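PDB 4IAU: beta-gamma-crystallin, which is of unknown function but binds calcium and belongs to the beta/gamma-crystallin family, whose domains are built from Greek key motifs. Local coordinates for residues V79-V84 / E98-N103; A86-H91 / P106-G111; W123-Q128 / D154-M159. One frame throughout, in Å; residues are numbered along the deposited sequence. Where two conformers were deposited one is given.

How the interactions relate
Interactions 1 and 2 meet along neighbouring strands of one antiparallel sheet, where Asp100 OD1 lies 2.7 Å from Thr87 OG1 and Leu101 N lies 2.7 Å from Ala86 O. Interactions 2 and 3, with centres about 9 Å apart, share the calcium ion: Lys90 O and Asp154 OD1 both bind it, and one water ligand belongs to both sites. Ile108 N also sits 2.9 Å from Lys157 O, probably a hydrogen bond. Interaction 1 is more remote, the Glu98 side chain lying about 12 Å from the metal. It still reaches interaction 3 through the core, with Leu101 CD2 3.8 Å from Met159 CB.

Interaction 1 (V79-V84 / E98-N103); sequences VKTFQV and ELDLPN
Lys80 reaches across to Asp100 and Glu98 in a salt-bridge network that holds the loop before strand 86-89 against strand 98-101, an outermost strand of a Greek key sheet. A type I beta turn from Val79 to Phe82 puts Lys80 and Thr81 at its two central positions, and both point toward the strand. Glu98 and Asp100, two residues apart, offer their carboxylates on the same side of it. In the conformer described, one of two deposited for Lys80, the lysine chain bends at both of its last two torsions, and chi4 (-49°) sets NZ 3.1 Å from Asp100 OD2, on the syn side and 20° out of the carboxylate plane. The link from Lys80 NZ to Glu98 OE2 is longer, at 3.4 Å. One water gathers the group: it accepts from Lys80 N and NZ and donates to Glu98 OE1 and Asp100 OD1. A long basic chain suits this partly solvated place, since its length lets it reach two acids in this conformer.

Thr81 adds an apolar touch, its CG2 resting 3.6 Å from Asp100 CB, while its OG1 turns to Thr87 OG1. Asp100 OD1 is bound to that same Thr87 hydroxyl, which would help fix the rotation of the carboxylate. At the far end of the contact Val84 and Pro102 lie side by side, pointing the same way, with Val84 CG1 4.0 Å from Pro102 CB.

Interaction 2 (A86-H91 / P106-G111); sequences ATLYKH and PRIDIG. With CA (calcium ion), chain B.
Lys90 and Ile110 touch beside the calcium site of this crystallin domain, where Lys90 contributes its backbone carbonyl, O being 2.3 Å from the calcium ion. Gly112 O, Ser114 OG and Asp154 OD1 are further ligands. Because the main chain binds, the lysine's charge need not face the metal: CG stands anti to the backbone N (chi1 -178°) and the extended chain runs past the loop. Its CD lies 3.5 Å from Ile110 O, and a water accepting from Lys90 NZ donates to that same carbonyl. A second water, itself a calcium ligand, donates to Gly111 O at 2.7 Å, so the loop also has a second-shell role. Glycine suits position 111: a side chain would run into Lys90 CE, and the backbone (phi 88°) would press it on the preceding carbonyl.

Away from these waters the contact is apolar. Ile110 CD1 packs against the backbone where Tyr89 joins Lys90, 3.6 Å from Tyr89 C. Leu88 and Ile108 cross at about a right angle, their CD1 atoms 3.7 Å apart, and such branched chains fill a buried spot without needing polar partners. Leu88 also touches Leu101 and Ala116 on the strands flanking 86-89, and both it and Ile108 reach Met159, so Ile108 of the 106-111 loop bridges strand 86-89 of one sheet and strand 158-161 of the other.

Interaction 3 (W123-Q128 / D154-M159); sequences WRLYEQ and DALKSM. With CA (calcium ion), chain B.
The indole of Trp123 carries Met159 CE over one face, 3.5 Å above the plane and offset toward the rim, while the ring of Tyr126 has Ser158 O at its edge, in plane. Met159, present as selenomethionine, crosses Trp123 at about a right angle; its CE lies 3.6 Å from Trp123 CG and makes a CH-pi contact with the five-membered ring, and its selenium makes an oblique Met-aromatic contact with the six-membered ring. Trp123 NE1 turns to Gln120 O. An alanine in place of Trp123 would probably leave Met159 CE without the face it rests on and the Gln120 carbonyl without the indole N-H.

Strands 123-126 and 158-161 are antiparallel neighbours in a Greek key sheet, and a classic beta bulge sets Lys157 and Ser158 both opposite Tyr126. Tyr126 N donates to Ser158 O at 3.0 Å. Tyr126 O receives Lys157 N at 2.9 Å, nearly straight, and Ser158 N only weakly at 3.4 Å. Ser158 OG, placed between the backbone N and the carbonyl carbon (chi1 59°), donates to Gln128 O at 2.7 Å and is bound to Tyr131 N as well; a small hydroxyl can serve both in this buried place. On the Met159 side of the sheet, Leu156 CD1 fills in 3.7 Å from Leu125 CB. Beyond the bulge, one water joins Glu127 O, Ala155 O and Lys157 NZ, and Asp154 OD1 binds the calcium ion at 2.4 Å.

Interaction 1 (V79-V84 / E98-N103)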
loop_
_atom_site.group_PDB
_atom_site.type_symbol
_atom_site.label_atom_id
_atom_site.label_comp_id
_atom_site.label_asym_id
_atom_site.label_seq_id
_atom_site.Cartn_x
_atom_site.Cartn_y
_atom_site.Cartn_z
ATOM N N VAL A 79 -3.685 4.498 1.386
ATOM C CA VAL A 79 -4.196 3.161 1.271
ATOM C C VAL A 79 -5.717 3.297 1.216
ATOM O O VAL A 79 -6.397 3.480 2.227
ATOM C CB VAL A 79 -3.745 2.261 2.422
ATOM C CG1 VAL A 79 -4.270 0.838 2.240
ATOM C CG2 VAL A 79 -2.203 2.255 2.546
ATOM N N LYS A 80 -6.296 3.265 0.020
ATOM C CA LYS A 80 -7.662 3.724 -0.149
ATOM C C LYS A 80 -8.698 2.700 0.321
ATOM O O LYS A 80 -9.881 3.037 0.455
ATOM C CB LYS A 80 -7.958 4.134 -1.615
ATOM C CG LYS A 80 -7.068 5.293 -2.058
ATOM C CD LYS A 80 -7.596 5.929 -3.348
ATOM C CE LYS A 80 -7.565 4.970 -4.514
ATOM N NZ LYS A 80 -6.291 4.245 -4.747
ATOM N N THR A 81 -8.271 1.497 0.657
ATOM C CA THR A 81 -9.152 0.513 1.274
ATOM C C THR A 81 -9.052 0.497 2.774
ATOM O O THR A 81 -9.654 -0.418 3.382
ATOM C CB THR A 81 -8.930 -0.886 0.653
ATOM O OG1 THR A 81 -7.663 -1.281 1.033
ATOM C CG2 THR A 81 -9.226 -0.896 -0.831
ATOM N N PHE A 82 -8.398 1.464 3.382
ATOM C CA PHE A 82 -8.468 1.627 4.836
ATOM C C PHE A 82 -9.950 1.645 5.224
ATOM O O PHE A 82 -10.730 2.435 4.644
ATOM C CB PHE A 82 -7.771 2.917 5.159
ATOM C CG PHE A 82 -7.869 3.321 6.620
ATOM C CD1 PHE A 82 -7.423 2.516 7.623
ATOM C CD2 PHE A 82 -8.431 4.500 6.989
ATOM C CE1 PHE A 82 -7.506 2.875 8.971
ATOM C CE2 PHE A 82 -8.492 4.950 8.311
ATOM C CZ PHE A 82 -7.974 4.125 9.280
ATOM N N GLN A 83 -10.342 0.803 6.158
ATOM C CA GLN A 83 -11.721 0.719 6.647
ATOM C C GLN A 83 -12.732 0.242 5.610
ATOM O O GLN A 83 -13.955 0.467 5.819
ATOM C CB GLN A 83 -12.175 2.070 7.202
ATOM C CG GLN A 83 -11.336 2.578 8.361
ATOM C CD GLN A 83 -11.799 3.930 8.867
ATOM O OE1 GLN A 83 -12.453 4.682 8.147
ATOM N NE2 GLN A 83 -11.464 4.246 10.105
ATOM N N VAL A 84 -12.252 -0.383 4.563
ATOM C CA VAL A 84 -13.130 -0.828 3.490
ATOM C C VAL A 84 -12.800 -2.222 3.060
ATOM O O VAL A 84 -13.735 -3.000 2.850
ATOM C CB VAL A 84 -13.023 0.124 2.284
ATOM C CG1 VAL A 84 -13.913 -0.430 1.160
ATOM C CG2 VAL A 84 -13.399 1.560 2.613
ATOM N N GLU A 98 -0.780 -0.791 -7.723
ATOM C CA GLU A 98 -1.699 -1.250 -6.708
ATOM C C GLU A 98 -3.072 -1.571 -7.332
ATOM O O GLU A 98 -3.432 -1.111 -8.424
ATOM C CB GLU A 98 -1.889 -0.206 -5.589
ATOM C CG GLU A 98 -2.659 1.031 -6.010
ATOM C CD GLU A 98 -2.868 2.071 -4.944
ATOM O OE1 GLU A 98 -2.787 1.738 -3.729
ATOM O OE2 GLU A 98 -3.095 3.251 -5.299
ATOM N N LEU A 99 -3.832 -2.355 -6.581
ATOM C CA LEU A 99 -5.190 -2.727 -6.936
ATOM C C LEU A 99 -6.017 -2.780 -5.671
ATOM O O LEU A 99 -5.712 -3.521 -4.723
ATOM C CB LEU A 99 -5.235 -4.091 -7.637
ATOM C CG LEU A 99 -6.609 -4.608 -7.958
ATOM C CD1 LEU A 99 -7.298 -3.756 -9.002
ATOM C CD2 LEU A 99 -6.499 -6.066 -8.372
ATOM N N ASP A 100 -7.085 -1.975 -5.607
ATOM C CA ASP A 100 -7.992 -1.946 -4.496
ATOM C C ASP A 100 -9.096 -3.003 -4.644
ATOM O O ASP A 100 -9.720 -3.139 -5.706
ATOM C CB ASP A 100 -8.669 -0.585 -4.390
ATOM C CG ASP A 100 -7.718 0.541 -3.954
ATOM O OD1 ASP A 100 -6.753 0.249 -3.221
ATOM O OD2 ASP A 100 -7.989 1.691 -4.308
ATOM N N LEU A 101 -9.330 -3.739 -3.547
ATOM C CA LEU A 101 -10.369 -4.730 -3.406
ATOM C C LEU A 101 -11.315 -4.330 -2.299
ATOM O O LEU A 101 -11.142 -4.697 -1.131
ATOM C CB LEU A 101 -9.844 -6.145 -3.100
ATOM C CG LEU A 101 -9.392 -6.978 -4.296
ATOM C CD1 LEU A 101 -8.213 -6.395 -5.057
ATOM C CD2 LEU A 101 -9.090 -8.390 -3.872
ATOM N N PRO A 102 -12.397 -3.601 -2.650
ATOM C CA PRO A 102 -13.482 -3.412 -1.653
ATOM C C PRO A 102 -14.268 -4.700 -1.409
ATOM O O PRO A 102 -14.909 -4.810 -0.378
ATOM C CB PRO A 102 -14.360 -2.360 -2.345
ATOM C CG PRO A 102 -14.112 -2.484 -3.798
ATOM C CD PRO A 102 -12.686 -2.851 -3.889
ATOM N N ASN A 103 -14.230 -5.601 -2.380
ATOM C CA ASN A 103 -15.020 -6.813 -2.340
ATOM C C ASN A 103 -14.241 -7.889 -3.124
ATOM O O ASN A 103 -13.121 -7.660 -3.593
ATOM C CB ASN A 103 -16.430 -6.643 -2.834
ATOM C CG ASN A 103 -17.335 -7.618 -2.015
ATOM O OD1 ASN A 103 -17.274 -8.871 -1.806
ATOM N ND2 ASN A 103 -18.245 -6.915 -1.299
HETATM O O HOH W 1 -3.339 5.336 -3.546
HETATM O O HOH W 2 -5.223 2.434 -2.548
HETATM O O HOH W 3 -5.171 3.182 -7.301
HETATM O O HOH W 4 -16.565 -2.980 0.829
#

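Interaction 2 (A86-H91 / P106-G111)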
loop_
_atom_site.group_PDB
_atom_site.type_symbol
_atom_site.label_atom_id
_atom_site.label_comp_id
_atom_site.label_asym_id
_atom_site.label_seq_id
_atom_site.Cartn_x
_atom_site.Cartn_y
_atom_site.Cartn_z
ATOM N N ALA A 86 -9.181 -4.452 1.106
ATOM C CA ALA A 86 -7.788 -4.831 0.973
ATOM C C ALA A 86 -7.207 -4.131 -0.261
ATOM O O ALA A 86 -7.919 -3.871 -1.229
ATOM C CB ALA A 86 -7.632 -6.333 0.817
ATOM N N THR A 87 -5.890 -3.884 -0.229
ATOM C CA THR A 87 -5.151 -3.399 -1.403
ATOM C C THR A 87 -3.978 -4.351 -1.647
ATOM O O THR A 87 -3.304 -4.748 -0.711
ATOM C CB THR A 87 -4.657 -1.952 -1.237
ATOM O OG1 THR A 87 -5.760 -1.096 -1.098
ATOM C CG2 THR A 87 -3.878 -1.447 -2.427
ATOM N N LEU A 88 -3.807 -4.706 -2.931
ATOM C CA LEU A 88 -2.751 -5.568 -3.414
ATOM C C LEU A 88 -1.685 -4.733 -4.143
ATOM O O LEU A 88 -2.043 -3.737 -4.782
ATOM C CB LEU A 88 -3.306 -6.612 -4.364
ATOM C CG LEU A 88 -4.485 -7.412 -3.807
ATOM C CD1 LEU A 88 -4.934 -8.415 -4.877
ATOM C CD2 LEU A 88 -4.118 -8.111 -2.529
ATOM N N TYR A 89 -0.453 -5.182 -4.090
ATOM C CA TYR A 89 0.669 -4.442 -4.675
ATOM C C TYR A 89 1.547 -5.370 -5.491
ATOM O O TYR A 89 1.764 -6.550 -5.142
ATOM C CB TYR A 89 1.494 -3.798 -3.565
ATOM C CG TYR A 89 0.719 -2.835 -2.733
ATOM C CD1 TYR A 89 0.634 -1.495 -3.066
ATOM C CD2 TYR A 89 0.056 -3.240 -1.565
ATOM C CE1 TYR A 89 -0.084 -0.583 -2.283
ATOM C CE2 TYR A 89 -0.662 -2.358 -0.796
ATOM C CZ TYR A 89 -0.735 -1.019 -1.161
ATOM O OH TYR A 89 -1.469 -0.178 -0.350
ATOM N N LYS A 90 2.056 -4.831 -6.593
ATOM C CA LYS A 90 2.892 -5.617 -7.513
ATOM C C LYS A 90 4.216 -6.008 -6.877
ATOM O O LYS A 90 4.726 -7.092 -7.126
ATOM C CB LYS A 90 3.152 -4.806 -8.776
ATOM C CG LYS A 90 3.969 -5.551 -9.814
ATOM C CD LYS A 90 4.211 -4.745 -11.066
ATOM C CE LYS A 90 4.960 -5.530 -12.100
ATOM N NZ LYS A 90 5.259 -4.669 -13.296
ATOM N N HIS A 91 4.820 -5.152 -6.057
ATOM C CA HIS A 91 6.131 -5.427 -5.474
ATOM C C HIS A 91 5.996 -5.726 -3.978
ATOM O O HIS A 91 4.989 -5.380 -3.350
ATOM C CB HIS A 91 7.079 -4.288 -5.688
ATOM C CG HIS A 91 7.304 -3.924 -7.089
ATOM N ND1 HIS A 91 7.455 -4.860 -8.077
ATOM C CD2 HIS A 91 7.356 -2.723 -7.664
ATOM C CE1 HIS A 91 7.618 -4.227 -9.228
ATOM N NE2 HIS A 91 7.575 -2.927 -9.024
ATOM N N PRO A 106 -12.493 -11.836 -8.870
ATOM C CA PRO A 106 -12.245 -13.122 -9.454
ATOM C C PRO A 106 -11.060 -13.184 -10.412
ATOM O O PRO A 106 -10.747 -14.257 -10.919
ATOM C CB PRO A 106 -13.574 -13.410 -10.218
ATOM C CG PRO A 106 -13.974 -12.029 -10.679
ATOM C CD PRO A 106 -13.612 -11.123 -9.520
ATOM N N ARG A 107 -10.473 -12.032 -10.717
ATOM C CA ARG A 107 -9.444 -12.043 -11.764
ATOM C C ARG A 107 -8.515 -10.840 -11.549
ATOM O O ARG A 107 -8.764 -9.725 -12.016
ATOM C CB ARG A 107 -10.046 -12.047 -13.159
ATOM C CG ARG A 107 -8.965 -12.258 -14.195
ATOM C CD ARG A 107 -9.499 -13.078 -15.323
ATOM N NE ARG A 107 -8.598 -13.037 -16.448
ATOM C CZ ARG A 107 -8.833 -13.488 -17.649
ATOM N NH1 ARG A 107 -9.968 -14.151 -17.841
ATOM N NH2 ARG A 107 -7.942 -13.344 -18.622
ATOM N N ILE A 108 -7.441 -11.105 -10.832
ATOM C CA ILE A 108 -6.406 -10.140 -10.481
ATOM C C ILE A 108 -5.289 -10.217 -11.502
ATOM O O ILE A 108 -4.742 -11.304 -11.748
ATOM C CB ILE A 108 -5.876 -10.440 -9.081
ATOM C CG1 ILE A 108 -6.971 -10.319 -8.045
ATOM C CG2 ILE A 108 -4.650 -9.576 -8.750
ATOM C CD1 ILE A 108 -6.732 -11.017 -6.757
ATOM N N ASP A 109 -4.918 -9.103 -12.104
ATOM C CA ASP A 109 -3.961 -9.029 -13.173
ATOM C C ASP A 109 -3.133 -7.728 -13.058
ATOM O O ASP A 109 -3.380 -6.814 -13.833
ATOM C CB ASP A 109 -4.700 -9.164 -14.534
ATOM C CG ASP A 109 -3.823 -9.413 -15.742
ATOM O OD1 ASP A 109 -2.573 -9.363 -15.642
ATOM O OD2 ASP A 109 -4.407 -9.613 -16.841
ATOM N N ILE A 110 -2.158 -7.649 -12.163
ATOM C CA ILE A 110 -1.327 -6.451 -11.927
ATOM C C ILE A 110 0.145 -6.735 -12.246
ATOM O O ILE A 110 0.994 -5.886 -11.911
ATOM C CB ILE A 110 -1.470 -5.868 -10.528
ATOM C CG1 ILE A 110 -0.946 -6.736 -9.434
ATOM C CG2 ILE A 110 -2.927 -5.451 -10.328
ATOM C CD1 ILE A 110 -0.961 -6.055 -8.035
ATOM N N GLY A 111 0.446 -7.819 -12.916
ATOM C CA GLY A 111 1.832 -8.145 -13.235
ATOM C C GLY A 111 2.480 -8.931 -12.133
ATOM O O GLY A 111 3.718 -9.053 -12.180
HETATM CA CA CA B . 5.465 -9.010 -8.129
HETATM O O HOH W 5 2.244 -4.426 -14.146
HETATM O O HOH W 6 5.703 -8.636 -10.435
#

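Interaction 3 (W123-Q128 / D154-M159)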
loop_
_atom_site.group_PDB
_atom_site.type_symbol
_atom_site.label_atom_id
_atom_site.label_comp_id
_atom_site.label_asym_id
_atom_site.label_seq_id
_atom_site.Cartn_x
_atom_site.Cartn_y
_atom_site.Cartn_z
ATOM N N TRP A 123 -10.823 -13.085 4.032
ATOM C CA TRP A 123 -10.695 -13.346 2.599
ATOM C C TRP A 123 -10.094 -14.725 2.379
ATOM O O TRP A 123 -9.286 -15.197 3.177
ATOM C CB TRP A 123 -9.769 -12.291 1.982
ATOM C CG TRP A 123 -10.196 -10.868 2.156
ATOM C CD1 TRP A 123 -10.090 -10.103 3.301
ATOM C CD2 TRP A 123 -10.817 -10.045 1.170
ATOM N NE1 TRP A 123 -10.603 -8.860 3.072
ATOM C CE2 TRP A 123 -11.037 -8.782 1.766
ATOM C CE3 TRP A 123 -11.179 -10.248 -0.155
ATOM C CZ2 TRP A 123 -11.606 -7.721 1.080
ATOM C CZ3 TRP A 123 -11.729 -9.179 -0.848
ATOM C CH2 TRP A 123 -11.932 -7.926 -0.233
ATOM N N ARG A 124 -10.435 -15.303 1.243
ATOM C CA ARG A 124 -9.794 -16.532 0.768
ATOM C C ARG A 124 -9.022 -16.188 -0.498
ATOM O O ARG A 124 -9.514 -15.538 -1.406
ATOM C CB ARG A 124 -10.837 -17.628 0.451
ATOM C CG ARG A 124 -11.534 -18.131 1.671
ATOM C CD ARG A 124 -12.164 -19.486 1.444
ATOM N NE ARG A 124 -11.011 -20.402 1.689
ATOM C CZ ARG A 124 -10.563 -20.862 2.854
ATOM N NH1 ARG A 124 -11.138 -20.564 4.030
ATOM N NH2 ARG A 124 -9.496 -21.658 2.828
ATOM N N LEU A 125 -7.763 -16.624 -0.513
ATOM C CA LEU A 125 -6.794 -16.277 -1.536
ATOM C C LEU A 125 -6.486 -17.521 -2.378
ATOM O O LEU A 125 -6.115 -18.566 -1.818
ATOM C CB LEU A 125 -5.496 -15.790 -0.902
ATOM C CG LEU A 125 -5.571 -14.337 -0.363
ATOM C CD1 LEU A 125 -6.512 -14.158 0.797
ATOM C CD2 LEU A 125 -4.167 -13.901 0.011
ATOM N N TYR A 126 -6.547 -17.355 -3.692
ATOM C CA TYR A 126 -6.430 -18.434 -4.671
ATOM C C TYR A 126 -5.361 -18.144 -5.689
ATOM O O TYR A 126 -5.135 -16.988 -6.090
ATOM C CB TYR A 126 -7.760 -18.599 -5.419
ATOM C CG TYR A 126 -8.943 -18.922 -4.601
ATOM C CD1 TYR A 126 -9.651 -17.902 -3.969
ATOM C CD2 TYR A 126 -9.439 -20.233 -4.479
ATOM C CE1 TYR A 126 -10.781 -18.208 -3.213
ATOM C CE2 TYR A 126 -10.561 -20.534 -3.732
ATOM C CZ TYR A 126 -11.228 -19.509 -3.095
ATOM O OH TYR A 126 -12.351 -19.719 -2.352
ATOM N N GLU A 127 -4.693 -19.192 -6.180
ATOM C CA GLU A 127 -3.652 -19.122 -7.196
ATOM C C GLU A 127 -4.234 -19.505 -8.584
ATOM O O GLU A 127 -3.491 -19.743 -9.509
ATOM C CB GLU A 127 -2.489 -19.966 -6.829
ATOM C CG GLU A 127 -1.728 -19.451 -5.617
ATOM C CD GLU A 127 -0.423 -20.225 -5.388
ATOM O OE1 GLU A 127 -0.049 -21.095 -6.189
ATOM O OE2 GLU A 127 0.195 -19.973 -4.349
ATOM N N GLN A 128 -5.553 -19.530 -8.693
ATOM C CA GLN A 128 -6.265 -19.633 -9.964
ATOM C C GLN A 128 -7.326 -18.581 -10.015
ATOM O O GLN A 128 -7.752 -18.089 -8.953
ATOM C CB GLN A 128 -6.897 -21.037 -10.081
ATOM C CG GLN A 128 -5.900 -22.139 -10.213
ATOM C CD GLN A 128 -6.546 -23.498 -10.245
ATOM O OE1 GLN A 128 -7.391 -23.783 -11.131
ATOM N NE2 GLN A 128 -6.122 -24.308 -9.289
ATOM N N ASP A 154 3.905 -13.753 -7.047
ATOM C CA ASP A 154 3.328 -13.512 -8.369
ATOM C C ASP A 154 2.200 -14.478 -8.714
ATOM O O ASP A 154 1.790 -14.438 -9.855
ATOM C CB ASP A 154 4.433 -13.437 -9.434
ATOM C CG ASP A 154 5.356 -12.268 -9.188
ATOM O OD1 ASP A 154 4.956 -11.305 -8.521
ATOM O OD2 ASP A 154 6.498 -12.263 -9.747
ATOM N N ALA A 155 1.662 -15.218 -7.826
ATOM C CA ALA A 155 0.669 -16.239 -8.095
ATOM C C ALA A 155 -0.757 -15.926 -7.733
ATOM O O ALA A 155 -1.671 -16.635 -8.186
ATOM C CB ALA A 155 1.097 -17.552 -7.430
ATOM N N LEU A 156 -1.014 -14.920 -6.909
ATOM C CA LEU A 156 -2.378 -14.643 -6.486
ATOM C C LEU A 156 -3.223 -14.233 -7.680
ATOM O O LEU A 156 -2.898 -13.208 -8.318
ATOM C CB LEU A 156 -2.379 -13.564 -5.419
ATOM C CG LEU A 156 -3.745 -13.170 -4.850
ATOM C CD1 LEU A 156 -4.358 -14.336 -4.079
ATOM C CD2 LEU A 156 -3.624 -11.956 -3.957
ATOM N N LYS A 157 -4.305 -14.930 -7.944
ATOM C CA LYS A 157 -5.155 -14.700 -9.090
ATOM C C LYS A 157 -6.585 -14.372 -8.761
ATOM O O LYS A 157 -7.279 -13.759 -9.610
ATOM C CB LYS A 157 -5.084 -15.880 -10.063
ATOM C CG LYS A 157 -3.852 -15.852 -10.930
ATOM C CD LYS A 157 -3.873 -17.028 -11.943
ATOM C CE LYS A 157 -2.751 -16.918 -12.962
ATOM N NZ LYS A 157 -1.384 -16.930 -12.370
ATOM N N SER A 158 -7.120 -14.738 -7.614
ATOM C CA SER A 158 -8.433 -14.336 -7.208
ATOM C C SER A 158 -8.495 -14.297 -5.692
ATOM O O SER A 158 -7.685 -14.965 -5.013
ATOM C CB SER A 158 -9.543 -15.195 -7.795
ATOM O OG SER A 158 -9.445 -16.555 -7.451
HETATM N N MSE A 159 -9.419 -13.499 -5.155
HETATM C CA MSE A 159 -9.505 -13.260 -3.723
HETATM C C MSE A 159 -10.951 -12.989 -3.399
HETATM O O MSE A 159 -11.526 -12.044 -3.891
HETATM C CB MSE A 159 -8.526 -12.147 -3.332
HETATM C CG MSE A 159 -8.390 -11.887 -1.858
HETATM SE SE MSE A 159 -6.833 -10.769 -1.562
HETATM C CE MSE A 159 -7.347 -9.993 0.101
HETATM CA CA CA B . 5.465 -9.010 -8.129
HETATM O O HOH W 7 -1.040 -18.474 -10.207
HETATM O O HOH W 6 5.703 -8.636 -10.435
#